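Local coordinates for protein PKS (Streptomyces sp. CNQ431, PDB 5YDA) that probably transfers acyl extender units to a carrier protein, acting as the broadly selective acyltransferase domain of the polyketide synthase that makes splenocin, at residues Leu247-Glu252 against Ala279-Arg284; Leu254-Val259 against Cys265-Asp270; Pro304-Phe309 against Asp347-Thr352. All coordinates share one frame; numbering follows the deposited sequence.

All three contacts lie in the acyltransferase part of the chain. Contacts 1 and 2 belong to its small ferredoxin-like subdomain: contact 2 is the hairpin of strands 254-261 and 264-269, and contact 1 joins the residues just before that hairpin to the end of the helix just after it. Their centres are about 12 Å apart, and they touch where L250 packs on V267. Contact 3 follows later in the chain, between helices 306-313 and 342-350; its centre lies about 14 Å from that of contact 2 and about 25 Å from that of contact 1. A probable hydrogen bond from T352 OG1 to L256 O ties it to the edge strand of the small sheet.

Contact 1: Leu247-Glu252 against Ala279-Arg284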
ATOM      1  N   LEU A 247      12.666 -24.126  -3.744  1.00 34.89           N
ATOM      2  CA  LEU A 247      12.230 -24.908  -4.906  1.00 38.39           C
ATOM      3  C   LEU A 247      12.501 -26.405  -4.795  1.00 37.06           C
ATOM      4  O   LEU A 247      11.564 -27.186  -5.012  1.00 39.05           O
ATOM      5  CB  LEU A 247      12.874 -24.329  -6.177  1.00 40.01           C
ATOM      6  CG  LEU A 247      12.093 -23.232  -6.902  1.00 46.49           C
ATOM      7  CD1 LEU A 247      13.009 -22.402  -7.801  1.00 44.41           C
ATOM      8  CD2 LEU A 247      10.972 -23.868  -7.707  1.00 46.47           C
ATOM      9  N   PRO A 248      13.711 -26.876  -4.452  1.00 34.54           N
ATOM     10  CA  PRO A 248      13.933 -28.331  -4.421  1.00 33.87           C
ATOM     11  C   PRO A 248      13.078 -29.080  -3.414  1.00 37.71           C
ATOM     12  O   PRO A 248      12.936 -30.300  -3.557  1.00 41.43           O
ATOM     13  CB  PRO A 248      15.428 -28.469  -4.092  1.00 32.42           C
ATOM     14  CG  PRO A 248      15.860 -27.138  -3.609  1.00 38.19           C
ATOM     15  CD  PRO A 248      14.969 -26.131  -4.251  1.00 34.07           C
ATOM     16  N   LEU A 249      12.490 -28.406  -2.419  1.00 37.88           N
ATOM     17  CA  LEU A 249      11.643 -29.060  -1.424  1.00 35.58           C
ATOM     18  C   LEU A 249      10.200 -29.247  -1.884  1.00 40.04           C
ATOM     19  O   LEU A 249       9.389 -29.795  -1.127  1.00 37.16           O
ATOM     20  CB  LEU A 249      11.656 -28.265  -0.119  1.00 42.98           C
ATOM     21  CG  LEU A 249      13.025 -27.947   0.489  1.00 42.92           C
ATOM     22  CD1 LEU A 249      12.858 -27.248   1.813  1.00 35.47           C
ATOM     23  CD2 LEU A 249      13.804 -29.230   0.676  1.00 44.24           C
ATOM     24  N   LEU A 250       9.854 -28.854  -3.090  1.00 40.12           N
ATOM     25  CA  LEU A 250       8.495 -29.012  -3.588  1.00 43.06           C
ATOM     26  C   LEU A 250       8.485 -29.953  -4.762  1.00 47.76           C
ATOM     27  O   LEU A 250       9.247 -29.762  -5.669  1.00 62.19           O
ATOM     28  CB  LEU A 250       7.983 -27.659  -4.062  1.00 39.76           C
ATOM     29  CG  LEU A 250       8.381 -26.374  -3.338  1.00 36.65           C
ATOM     30  CD1 LEU A 250       7.861 -25.170  -4.066  1.00 35.11           C
ATOM     31  CD2 LEU A 250       7.827 -26.366  -1.950  1.00 32.40           C
ATOM     32  N   GLY A 251       7.662 -30.972  -4.800  1.00 44.79           N
ATOM     33  CA  GLY A 251       6.701 -31.305  -3.806  1.00 49.27           C
ATOM     34  C   GLY A 251       5.394 -31.580  -4.515  1.00 46.69           C
ATOM     35  O   GLY A 251       4.804 -30.681  -5.028  1.00 43.73           O
ATOM     36  N   GLU A 252       4.954 -32.821  -4.542  1.00 44.00           N
ATOM     37  CA  GLU A 252       3.686 -33.141  -5.143  1.00 47.01           C
ATOM     38  C   GLU A 252       2.699 -32.586  -4.143  1.00 44.32           C
ATOM     39  O   GLU A 252       2.850 -32.771  -2.962  1.00 44.19           O
ATOM     40  CB  GLU A 252       3.542 -34.643  -5.332  1.00 49.90           C
ATOM     41  CG  GLU A 252       2.163 -35.135  -5.725  1.00 55.24           C
ATOM     42  CD  GLU A 252       1.604 -34.465  -6.958  1.00 63.41           C
ATOM     43  OE1 GLU A 252       2.126 -34.712  -8.056  1.00 69.25           O
ATOM     44  OE2 GLU A 252       0.633 -33.699  -6.834  1.00 66.87           O
ATOM     45  N   ALA A 279       7.662 -29.700   8.301  1.00 26.37           N
ATOM     46  CA  ALA A 279       8.550 -30.624   9.003  1.00 32.50           C
ATOM     47  C   ALA A 279       9.942 -30.625   8.380  1.00 30.35           C
ATOM     48  O   ALA A 279      10.946 -30.591   9.093  1.00 27.23           O
ATOM     49  CB  ALA A 279       7.974 -32.048   9.000  1.00 28.58           C
ATOM     50  N   GLU A 280      10.022 -30.665   7.045  1.00 25.39           N
ATOM     51  CA  GLU A 280      11.327 -30.682   6.405  1.00 30.15           C
ATOM     52  C   GLU A 280      12.025 -29.322   6.474  1.00 31.03           C
ATOM     53  O   GLU A 280      13.260 -29.271   6.546  1.00 26.99           O
ATOM     54  CB  GLU A 280      11.204 -31.180   4.959  1.00 31.03           C
ATOM     55  CG  GLU A 280      11.133 -32.754   4.865  1.00 42.87           C
ATOM     56  CD  GLU A 280      12.442 -33.498   5.320  1.00 49.85           C
ATOM     57  OE1 GLU A 280      13.449 -32.827   5.620  1.00 51.67           O
ATOM     58  OE2 GLU A 280      12.482 -34.758   5.369  1.00 50.54           O
ATOM     59  N   LEU A 281      11.275 -28.242   6.589  1.00 23.82           N
ATOM     60  CA  LEU A 281      11.885 -26.954   6.751  1.00 29.10           C
ATOM     61  C   LEU A 281      12.461 -26.810   8.151  1.00 27.72           C
ATOM     62  O   LEU A 281      13.459 -26.202   8.317  1.00 24.32           O
ATOM     63  CB  LEU A 281      10.941 -25.807   6.474  1.00 25.55           C
ATOM     64  CG  LEU A 281      10.443 -25.563   5.073  1.00 28.28           C
ATOM     65  CD1 LEU A 281       9.277 -24.627   5.109  1.00 23.50           C
ATOM     66  CD2 LEU A 281      11.497 -25.075   4.131  1.00 25.06           C
ATOM     67  N   THR A 282      11.816 -27.396   9.140  1.00 25.91           N
ATOM     68  CA  THR A 282      12.293 -27.345  10.492  1.00 29.96           C
ATOM     69  C   THR A 282      13.561 -28.140  10.611  1.00 30.24           C
ATOM     70  O   THR A 282      14.446 -27.763  11.292  1.00 29.69           O
ATOM     71  CB  THR A 282      11.312 -27.902  11.520  1.00 23.37           C
ATOM     72  OG1 THR A 282      10.069 -27.284  11.347  1.00 33.48           O
ATOM     73  N   ARG A 283      13.627 -29.240   9.909  1.00 27.93           N
ATOM     74  CA  ARG A 283      14.782 -30.085   9.949  1.00 29.77           C
ATOM     75  C   ARG A 283      16.014 -29.447   9.319  1.00 28.16           C
ATOM     76  O   ARG A 283      17.105 -29.854   9.543  1.00 25.93           O
ATOM     77  CB  ARG A 283      14.455 -31.437   9.355  1.00 28.05           C
ATOM     78  CG  ARG A 283      14.016 -32.433  10.387  1.00 38.90           C
ATOM     79  CD  ARG A 283      13.979 -33.829   9.819  1.00 46.33           C
ATOM     80  NE  ARG A 283      12.953 -33.965   8.818  1.00 44.93           N
ATOM     81  CZ  ARG A 283      11.709 -34.316   9.087  1.00 51.10           C
ATOM     82  NH1 ARG A 283      11.362 -34.590  10.319  1.00 49.44           N
ATOM     83  NH2 ARG A 283      10.823 -34.427   8.127  1.00 46.06           N
ATOM     84  N   ARG A 284      15.807 -28.417   8.541  1.00 23.57           N
ATOM     85  CA  ARG A 284      16.904 -27.711   7.901  1.00 23.70           C
ATOM     86  C   ARG A 284      17.140 -26.333   8.516  1.00 23.37           C
ATOM     87  O   ARG A 284      17.938 -25.552   7.985  1.00 24.59           O
ATOM     88  CB  ARG A 284      16.628 -27.599   6.400  1.00 26.18           C
ATOM     89  CG  ARG A 284      16.632 -28.949   5.689  1.00 24.47           C
ATOM     90  CD  ARG A 284      15.902 -28.894   4.348  1.00 28.78           C
ATOM     91  NE  ARG A 284      16.114 -30.115   3.574  1.00 27.48           N
ATOM     92  CZ  ARG A 284      15.511 -31.268   3.849  1.00 35.54           C
ATOM     93  NH1 ARG A 284      14.649 -31.335   4.858  1.00 29.77           N
ATOM     94  NH2 ARG A 284      15.758 -32.346   3.119  1.00 30.06           N
TER
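L249 meets L281 and R284 with its two methyl branches parted between them. CD1 reaches L281 CD2 at 3.5 Å, a close apolar touch between two branched ends, while CD2 lies over one face of the R284 guanidinium, 3.8 Å from NE and displaced from the centre of that plane toward its rim. L249 and R284 slide past each other in opposite directions, so the leucine meets the flat, weakly polar face of the arginine and leaves the N-H groups at its edge to other partners. One of these may be E280 O, which lies in the guanidinium plane, but R284 NH1 is poorly placed in the model and that bond stays doubtful.

Torsions explain the reach. In L249, CG stands opposite the carbonyl carbon (chi1 -54°), and R284 is drawn out straight from CG to NE, so its guanidinium passes beside the leucine. Leucine suits the central position because one short stem carries two methyls to two different neighbours; arginine suits the outer one, since its charged end can remain at the surface. Next to it, R283 NH2 and E280 OE2 form a weak salt bridge of 3.2 Å along the helix.

L249 itself ends a short 3-10 segment, 247-249, in which L250 N bonds to L247 O at 3.1 Å. The chain then passes a cis peptide into G251, whose positive phi of 133° is easily tolerated by a residue without a side chain.

Around this, L249 and L250 both rest on L277, one turn before L281 in helix 271-283, and L281 also packs on F288 of strand 288-290. The segment leaving helix 243-246 is thereby set against the second helix of the small subdomain.

Contact 2: Leu254-Val259 against Cys265-Asp270; sequences LSLAAV and CTVAGD
A257 and A258 both face T266, and here side chains are packed tightly between the strands. T266 OG1 lies 3.2 Å from the CB of each alanine, brought there by a chi1 of 65° that sets the hydroxyl between the backbone N and the carbonyl carbon. The small methyl of alanine suits both places, so close to that oxygen. T266 O receives A257 N at 2.9 Å, with the donor 38° out of the carbonyl plane, and A258 N in a longer, weak bond; T266 N returns a bond to A258 O. Two residues opposite one shift the register by one.

Beyond the bulge the pairing becomes regular. S255 N meets A268 O at 2.7 Å and A268 N meets S255 O at 2.9 Å, both nearly straight. The S255 hydroxyl is hydrogen-bonded to H300 ND1, on the same face as A268, where both side chains also touch S299.

On the other face the side chains meet more loosely. L254 CB is 4.0 Å from V267 CG1, and L256 CD1 stands 4.4 Å from C265 CB. L254 and V267 cross at an angle, and both reach L277 of helix 271-283. G269, opposite L254, fits because a side chain would press on L254 CA. D270 then takes the N-cap of that helix, its OD1 bonded to A273 N.

An antiparallel hairpin carrying a classic bulge, with a helix packed on one face, fits the hairpin of the second and third strands, the second at the edge of the sheet, in the ferredoxin-like subdomain of acyltransferases.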
ATOM      1  N   LEU A 254       2.215 -29.254  -3.865  1.00 25.76           N
ATOM      2  CA  LEU A 254       2.675 -27.929  -3.478  1.00 30.37           C
ATOM      3  C   LEU A 254       2.967 -27.099  -4.717  1.00 29.37           C
ATOM      4  O   LEU A 254       3.480 -27.613  -5.717  1.00 32.09           O
ATOM      5  CB  LEU A 254       3.947 -27.985  -2.606  1.00 25.64           C
ATOM      6  CG  LEU A 254       3.886 -28.680  -1.250  1.00 28.57           C
ATOM      7  CD1 LEU A 254       5.280 -28.783  -0.675  1.00 28.33           C
ATOM      8  CD2 LEU A 254       2.958 -27.967  -0.287  1.00 26.39           C
ATOM      9  N   SER A 255       2.654 -25.814  -4.642  1.00 24.01           N
ATOM     10  CA  SER A 255       3.054 -24.866  -5.668  1.00 27.62           C
ATOM     11  C   SER A 255       3.763 -23.695  -5.004  1.00 26.53           C
ATOM     12  O   SER A 255       3.483 -23.341  -3.850  1.00 26.33           O
ATOM     13  CB  SER A 255       1.850 -24.334  -6.494  1.00 29.98           C
ATOM     14  OG  SER A 255       0.984 -25.381  -6.907  1.00 32.33           O
ATOM     15  N   LEU A 256       4.690 -23.110  -5.748  1.00 23.46           N
ATOM     16  CA  LEU A 256       5.303 -21.847  -5.367  1.00 28.19           C
ATOM     17  C   LEU A 256       4.273 -20.735  -5.578  1.00 28.04           C
ATOM     18  O   LEU A 256       3.953 -20.383  -6.719  1.00 22.40           O
ATOM     19  CB  LEU A 256       6.560 -21.620  -6.207  1.00 24.08           C
ATOM     20  CG  LEU A 256       7.463 -20.427  -5.891  1.00 29.07           C
ATOM     21  CD1 LEU A 256       7.939 -20.503  -4.446  1.00 29.18           C
ATOM     22  CD2 LEU A 256       8.664 -20.398  -6.830  1.00 27.58           C
ATOM     23  N   ALA A 257       3.746 -20.183  -4.483  1.00 21.11           N
ATOM     24  CA  ALA A 257       2.664 -19.213  -4.592  1.00 21.96           C
ATOM     25  C   ALA A 257       3.180 -17.797  -4.848  1.00 25.21           C
ATOM     26  O   ALA A 257       2.549 -17.037  -5.588  1.00 25.13           O
ATOM     27  CB  ALA A 257       1.798 -19.252  -3.330  1.00 19.01           C
ATOM     28  N   ALA A 258       4.327 -17.422  -4.277  1.00 24.65           N
ATOM     29  CA  ALA A 258       4.849 -16.068  -4.446  1.00 22.66           C
ATOM     30  C   ALA A 258       6.356 -16.081  -4.262  1.00 24.03           C
ATOM     31  O   ALA A 258       6.876 -16.809  -3.410  1.00 26.39           O
ATOM     32  CB  ALA A 258       4.229 -15.080  -3.440  1.00 17.04           C
ATOM     33  N   VAL A 259       7.049 -15.266  -5.050  1.00 22.63           N
ATOM     34  CA  VAL A 259       8.459 -14.968  -4.830  1.00 20.68           C
ATOM     35  C   VAL A 259       8.531 -13.483  -4.498  1.00 21.91           C
ATOM     36  O   VAL A 259       8.466 -12.627  -5.390  1.00 22.76           O
ATOM     37  CB  VAL A 259       9.324 -15.331  -6.041  1.00 29.24           C
ATOM     38  CG1 VAL A 259      10.792 -14.961  -5.799  1.00 24.71           C
ATOM     39  CG2 VAL A 259       9.192 -16.821  -6.338  1.00 27.12           C
ATOM     40  N   CYS A 265       9.390 -16.058   0.408  1.00 19.76           N
ATOM     41  CA  CYS A 265       8.530 -16.618  -0.620  1.00 23.09           C
ATOM     42  C   CYS A 265       7.399 -17.340   0.093  1.00 21.68           C
ATOM     43  O   CYS A 265       7.429 -17.512   1.311  1.00 23.32           O
ATOM     44  CB  CYS A 265       9.319 -17.520  -1.574  1.00 21.96           C
ATOM     45  SG  CYS A 265       9.990 -18.955  -0.774  1.00 34.40           S
ATOM     46  N   THR A 266       6.368 -17.709  -0.655  1.00 22.44           N
ATOM     47  CA  THR A 266       5.260 -18.458  -0.075  1.00 24.57           C
ATOM     48  C   THR A 266       5.019 -19.732  -0.873  1.00 22.95           C
ATOM     49  O   THR A 266       5.258 -19.784  -2.085  1.00 22.42           O
ATOM     50  CB  THR A 266       3.963 -17.633  -0.020  1.00 24.16           C
ATOM     51  OG1 THR A 266       3.537 -17.347  -1.357  1.00 28.02           O
ATOM     52  CG2 THR A 266       4.193 -16.334   0.728  1.00 21.88           C
ATOM     53  N   VAL A 267       4.548 -20.758  -0.172  1.00 18.88           N
ATOM     54  CA  VAL A 267       4.265 -22.057  -0.762  1.00 23.69           C
ATOM     55  C   VAL A 267       2.855 -22.451  -0.352  1.00 25.29           C
ATOM     56  O   VAL A 267       2.463 -22.255   0.805  1.00 25.54           O
ATOM     57  CB  VAL A 267       5.291 -23.132  -0.329  1.00 25.12           C
ATOM     58  CG1 VAL A 267       4.912 -24.486  -0.900  1.00 25.53           C
ATOM     59  CG2 VAL A 267       6.707 -22.753  -0.803  1.00 21.72           C
ATOM     60  N   ALA A 268       2.079 -22.964  -1.314  1.00 24.66           N
ATOM     61  CA  ALA A 268       0.670 -23.278  -1.107  1.00 24.73           C
ATOM     62  C   ALA A 268       0.359 -24.663  -1.659  1.00 23.86           C
ATOM     63  O   ALA A 268       1.008 -25.137  -2.595  1.00 29.18           O
ATOM     64  CB  ALA A 268      -0.235 -22.243  -1.787  1.00 22.20           C
ATOM     65  N   GLY A 269      -0.652 -25.301  -1.079  1.00 26.32           N
ATOM     66  CA  GLY A 269      -1.076 -26.611  -1.541  1.00 25.36           C
ATOM     67  C   GLY A 269      -2.036 -27.206  -0.538  1.00 28.24           C
ATOM     68  O   GLY A 269      -2.574 -26.487   0.313  1.00 25.77           O
ATOM     69  N   ASP A 270      -2.230 -28.527  -0.620  1.00 28.22           N
ATOM     70  CA  ASP A 270      -3.135 -29.112   0.359  1.00 31.18           C
ATOM     71  C   ASP A 270      -2.451 -29.170   1.716  1.00 32.61           C
ATOM     72  O   ASP A 270      -1.223 -29.154   1.820  1.00 33.70           O
ATOM     73  CB  ASP A 270      -3.629 -30.493  -0.068  1.00 35.18           C
ATOM     74  CG  ASP A 270      -2.523 -31.472  -0.262  1.00 43.20           C
ATOM     75  OD1 ASP A 270      -2.139 -32.164   0.728  1.00 47.59           O
ATOM     76  OD2 ASP A 270      -2.067 -31.561  -1.425  1.00 45.96           O
TER

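Contact 3: Pro304-Phe309 against Asp347-Thr352; sequences PILESF and DHTRRT
This is a helix-to-helix contact, in which the first turn of helix 306-313 meets the last turn of helix 342-350; both probably belong to the large, alpha/beta hydrolase-like part of the acyltransferase fold. It is modest and apolar in character, and the backbones stay well apart: the nearest pair of CA atoms, in L306 and R350, is 7.7 Å apart.

L306 carries the larger share of the helix 306-313 side. Its CD1 rests against the aliphatic stem of R350, 4.0 Å from CB and equally near CD, the two side chains crossing at a slant. Leucine fits because it needs only methylenes to lie on, and arginine supplies them while keeping its charge beyond the contact. R350 can do so because CG stands opposite its backbone N (chi1 172°) and the chain then bends at chi2 (63°), which takes NE to a salt bridge with D303 OD1. The same leucine reaches T349 through its other methyl, CD2 lying 4.3 Å from T349 CG2.

F309, one turn on, adds a smaller part. This buried ring also packs on V221, R225 and L228 of helix 215-231 and on Y204 of helix 201-210, the helix that begins within a GxSxG sequence resembling a nucleophile elbow; an aromatic side chain is broad enough to touch all these elements at once. T349 suits its place by being two-sided, with a methyl for L306 and a hydroxyl for a polar partner. That hydroxyl accepts a hydrogen bond from R225 NE, and its OG1 lies 3.8 Å from F309 CE2.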
ATOM      1  N   PRO A 304     -10.041 -26.295  -9.824  1.00 33.24           N
ATOM      2  CA  PRO A 304     -11.488 -26.484 -10.046  1.00 33.45           C
ATOM      3  C   PRO A 304     -12.309 -25.198 -10.180  1.00 38.43           C
ATOM      4  O   PRO A 304     -13.408 -25.270 -10.739  1.00 43.44           O
ATOM      5  CB  PRO A 304     -11.932 -27.292  -8.815  1.00 29.14           C
ATOM      6  CG  PRO A 304     -10.693 -28.005  -8.352  1.00 26.93           C
ATOM      7  CD  PRO A 304      -9.582 -27.017  -8.616  1.00 34.68           C
ATOM      8  N   ILE A 305     -11.852 -24.036  -9.698  1.00 32.94           N
ATOM      9  CA  ILE A 305     -12.677 -22.824  -9.760  1.00 27.69           C
ATOM     10  C   ILE A 305     -12.196 -21.827 -10.798  1.00 28.49           C
ATOM     11  O   ILE A 305     -12.779 -20.745 -10.904  1.00 32.88           O
ATOM     12  CB  ILE A 305     -12.813 -22.138  -8.385  1.00 31.55           C
ATOM     13  CG1 ILE A 305     -11.446 -21.846  -7.744  1.00 28.58           C
ATOM     14  CG2 ILE A 305     -13.640 -23.006  -7.454  1.00 31.82           C
ATOM     15  CD1 ILE A 305     -10.651 -20.648  -8.330  1.00 23.78           C
ATOM     16  N   LEU A 306     -11.155 -22.150 -11.568  1.00 29.15           N
ATOM     17  CA  LEU A 306     -10.609 -21.172 -12.505  1.00 31.78           C
ATOM     18  C   LEU A 306     -11.629 -20.787 -13.573  1.00 37.06           C
ATOM     19  O   LEU A 306     -11.811 -19.598 -13.876  1.00 32.20           O
ATOM     20  CB  LEU A 306      -9.335 -21.720 -13.153  1.00 30.51           C
ATOM     21  CG  LEU A 306      -8.108 -21.836 -12.236  1.00 37.43           C
ATOM     22  CD1 LEU A 306      -6.892 -22.309 -13.020  1.00 31.34           C
ATOM     23  CD2 LEU A 306      -7.823 -20.505 -11.545  1.00 26.04           C
ATOM     24  N   GLU A 307     -12.295 -21.780 -14.166  1.00 36.20           N
ATOM     25  CA  GLU A 307     -13.241 -21.487 -15.243  1.00 45.19           C
ATOM     26  C   GLU A 307     -14.453 -20.735 -14.713  1.00 35.16           C
ATOM     27  O   GLU A 307     -14.885 -19.734 -15.301  1.00 36.66           O
ATOM     28  CB  GLU A 307     -13.657 -22.780 -15.961  1.00 44.25           C
ATOM     29  CG  GLU A 307     -12.627 -23.289 -16.958  1.00 41.77           C
ATOM     30  CD  GLU A 307     -12.645 -22.494 -18.264  1.00 63.76           C
ATOM     31  OE1 GLU A 307     -12.903 -23.080 -19.321  1.00 77.08           O
ATOM     32  OE2 GLU A 307     -12.389 -21.286 -18.253  1.00 62.41           O
ATOM     33  N   SER A 308     -14.984 -21.166 -13.577  1.00 35.36           N
ATOM     34  CA  SER A 308     -16.048 -20.405 -12.946  1.00 32.44           C
ATOM     35  C   SER A 308     -15.616 -18.974 -12.659  1.00 34.54           C
ATOM     36  O   SER A 308     -16.414 -18.032 -12.786  1.00 35.03           O
ATOM     37  CB  SER A 308     -16.478 -21.085 -11.660  1.00 32.43           C
ATOM     38  OG  SER A 308     -17.250 -20.157 -10.926  1.00 37.75           O
ATOM     39  N   PHE A 309     -14.362 -18.782 -12.250  1.00 33.63           N
ATOM     40  CA  PHE A 309     -13.941 -17.418 -11.966  1.00 30.41           C
ATOM     41  C   PHE A 309     -13.814 -16.608 -13.249  1.00 26.65           C
ATOM     42  O   PHE A 309     -14.052 -15.397 -13.239  1.00 27.04           O
ATOM     43  CB  PHE A 309     -12.631 -17.408 -11.178  1.00 28.32           C
ATOM     44  CG  PHE A 309     -12.126 -16.028 -10.885  1.00 21.75           C
ATOM     45  CD1 PHE A 309     -12.917 -15.124 -10.208  1.00 23.35           C
ATOM     46  CD2 PHE A 309     -10.881 -15.631 -11.313  1.00 26.52           C
ATOM     47  CE1 PHE A 309     -12.475 -13.852  -9.952  1.00 22.58           C
ATOM     48  CE2 PHE A 309     -10.414 -14.357 -11.045  1.00 22.94           C
ATOM     49  CZ  PHE A 309     -11.216 -13.470 -10.370  1.00 26.69           C
ATOM     50  N   ASP A 347      -4.808 -16.515 -15.349  1.00 25.93           N
ATOM     51  CA  ASP A 347      -3.432 -16.907 -15.041  1.00 27.82           C
ATOM     52  C   ASP A 347      -2.914 -16.190 -13.800  1.00 30.37           C
ATOM     53  O   ASP A 347      -2.182 -16.774 -12.992  1.00 28.55           O
ATOM     54  CB  ASP A 347      -2.509 -16.600 -16.223  1.00 29.57           C
ATOM     55  CG  ASP A 347      -2.701 -17.552 -17.380  1.00 35.74           C
ATOM     56  OD1 ASP A 347      -3.245 -18.656 -17.169  1.00 38.45           O
ATOM     57  OD2 ASP A 347      -2.296 -17.193 -18.503  1.00 43.91           O
ATOM     58  N   HIS A 348      -3.260 -14.910 -13.651  1.00 27.64           N
ATOM     59  CA  HIS A 348      -2.783 -14.149 -12.509  1.00 28.89           C
ATOM     60  C   HIS A 348      -3.146 -14.838 -11.199  1.00 29.51           C
ATOM     61  O   HIS A 348      -2.320 -14.910 -10.280  1.00 27.91           O
ATOM     62  CB  HIS A 348      -3.354 -12.731 -12.546  1.00 25.49           C
ATOM     63  CG  HIS A 348      -3.043 -11.946 -11.315  1.00 28.82           C
ATOM     64  ND1 HIS A 348      -3.940 -11.809 -10.278  1.00 25.71           N
ATOM     65  CD2 HIS A 348      -1.919 -11.293 -10.934  1.00 25.52           C
ATOM     66  CE1 HIS A 348      -3.384 -11.095  -9.314  1.00 25.17           C
ATOM     67  NE2 HIS A 348      -2.159 -10.766  -9.690  1.00 22.71           N
ATOM     68  N   THR A 349      -4.362 -15.391 -11.118  1.00 26.13           N
ATOM     69  CA  THR A 349      -4.846 -16.048  -9.910  1.00 25.51           C
ATOM     70  C   THR A 349      -4.254 -17.443  -9.730  1.00 26.89           C
ATOM     71  O   THR A 349      -4.093 -17.904  -8.591  1.00 26.60           O
ATOM     72  CB  THR A 349      -6.381 -16.087  -9.949  1.00 30.29           C
ATOM     73  OG1 THR A 349      -6.883 -14.777  -9.637  1.00 35.13           O
ATOM     74  CG2 THR A 349      -6.986 -17.123  -8.974  1.00 20.57           C
ATOM     75  N   ARG A 350      -3.893 -18.117 -10.821  1.00 25.36           N
ATOM     76  CA  ARG A 350      -3.332 -19.459 -10.715  1.00 29.48           C
ATOM     77  C   ARG A 350      -1.819 -19.456 -10.498  1.00 27.03           C
ATOM     78  O   ARG A 350      -1.294 -20.336  -9.809  1.00 24.11           O
ATOM     79  CB  ARG A 350      -3.671 -20.260 -11.977  1.00 27.72           C
ATOM     80  CG  ARG A 350      -2.984 -21.608 -12.080  1.00 26.86           C
ATOM     81  CD  ARG A 350      -3.411 -22.539 -10.966  1.00 30.98           C
ATOM     82  NE  ARG A 350      -2.699 -23.814 -11.019  1.00 34.34           N
ATOM     83  CZ  ARG A 350      -1.427 -23.993 -10.647  1.00 36.56           C
ATOM     84  NH1 ARG A 350      -0.694 -22.979 -10.194  1.00 29.88           N
ATOM     85  NH2 ARG A 350      -0.882 -25.196 -10.738  1.00 29.41           N
ATOM     86  N   ARG A 351      -1.112 -18.487 -11.053  1.00 25.63           N
ATOM     87  CA  ARG A 351       0.331 -18.565 -11.189  1.00 25.05           C
ATOM     88  C   ARG A 351       1.054 -17.781 -10.100  1.00 28.85           C
ATOM     89  O   ARG A 351       0.486 -16.933  -9.399  1.00 25.89           O
ATOM     90  CB  ARG A 351       0.755 -18.070 -12.573  1.00 23.07           C
ATOM     91  CG  ARG A 351       0.391 -19.097 -13.666  1.00 30.93           C
ATOM     92  CD  ARG A 351       0.769 -18.660 -15.061  1.00 41.41           C
ATOM     93  NE  ARG A 351       2.166 -18.242 -15.194  1.00 50.16           N
ATOM     94  CZ  ARG A 351       2.661 -17.677 -16.297  1.00 54.36           C
ATOM     95  NH1 ARG A 351       1.867 -17.479 -17.346  1.00 48.71           N
ATOM     96  NH2 ARG A 351       3.937 -17.307 -16.356  1.00 50.01           N
ATOM     97  N   THR A 352       2.336 -18.101  -9.971  1.00 27.66           N
ATOM     98  CA  THR A 352       3.194 -17.497  -8.972  1.00 24.84           C
ATOM     99  C   THR A 352       3.139 -15.979  -9.038  1.00 22.84           C
ATOM    100  O   THR A 352       3.211 -15.381 -10.118  1.00 23.69           O
ATOM    101  CB  THR A 352       4.629 -17.990  -9.189  1.00 29.69           C
ATOM    102  OG1 THR A 352       4.637 -19.430  -9.189  1.00 27.00           O
ATOM    103  CG2 THR A 352       5.566 -17.453  -8.085  1.00 22.87           C
TER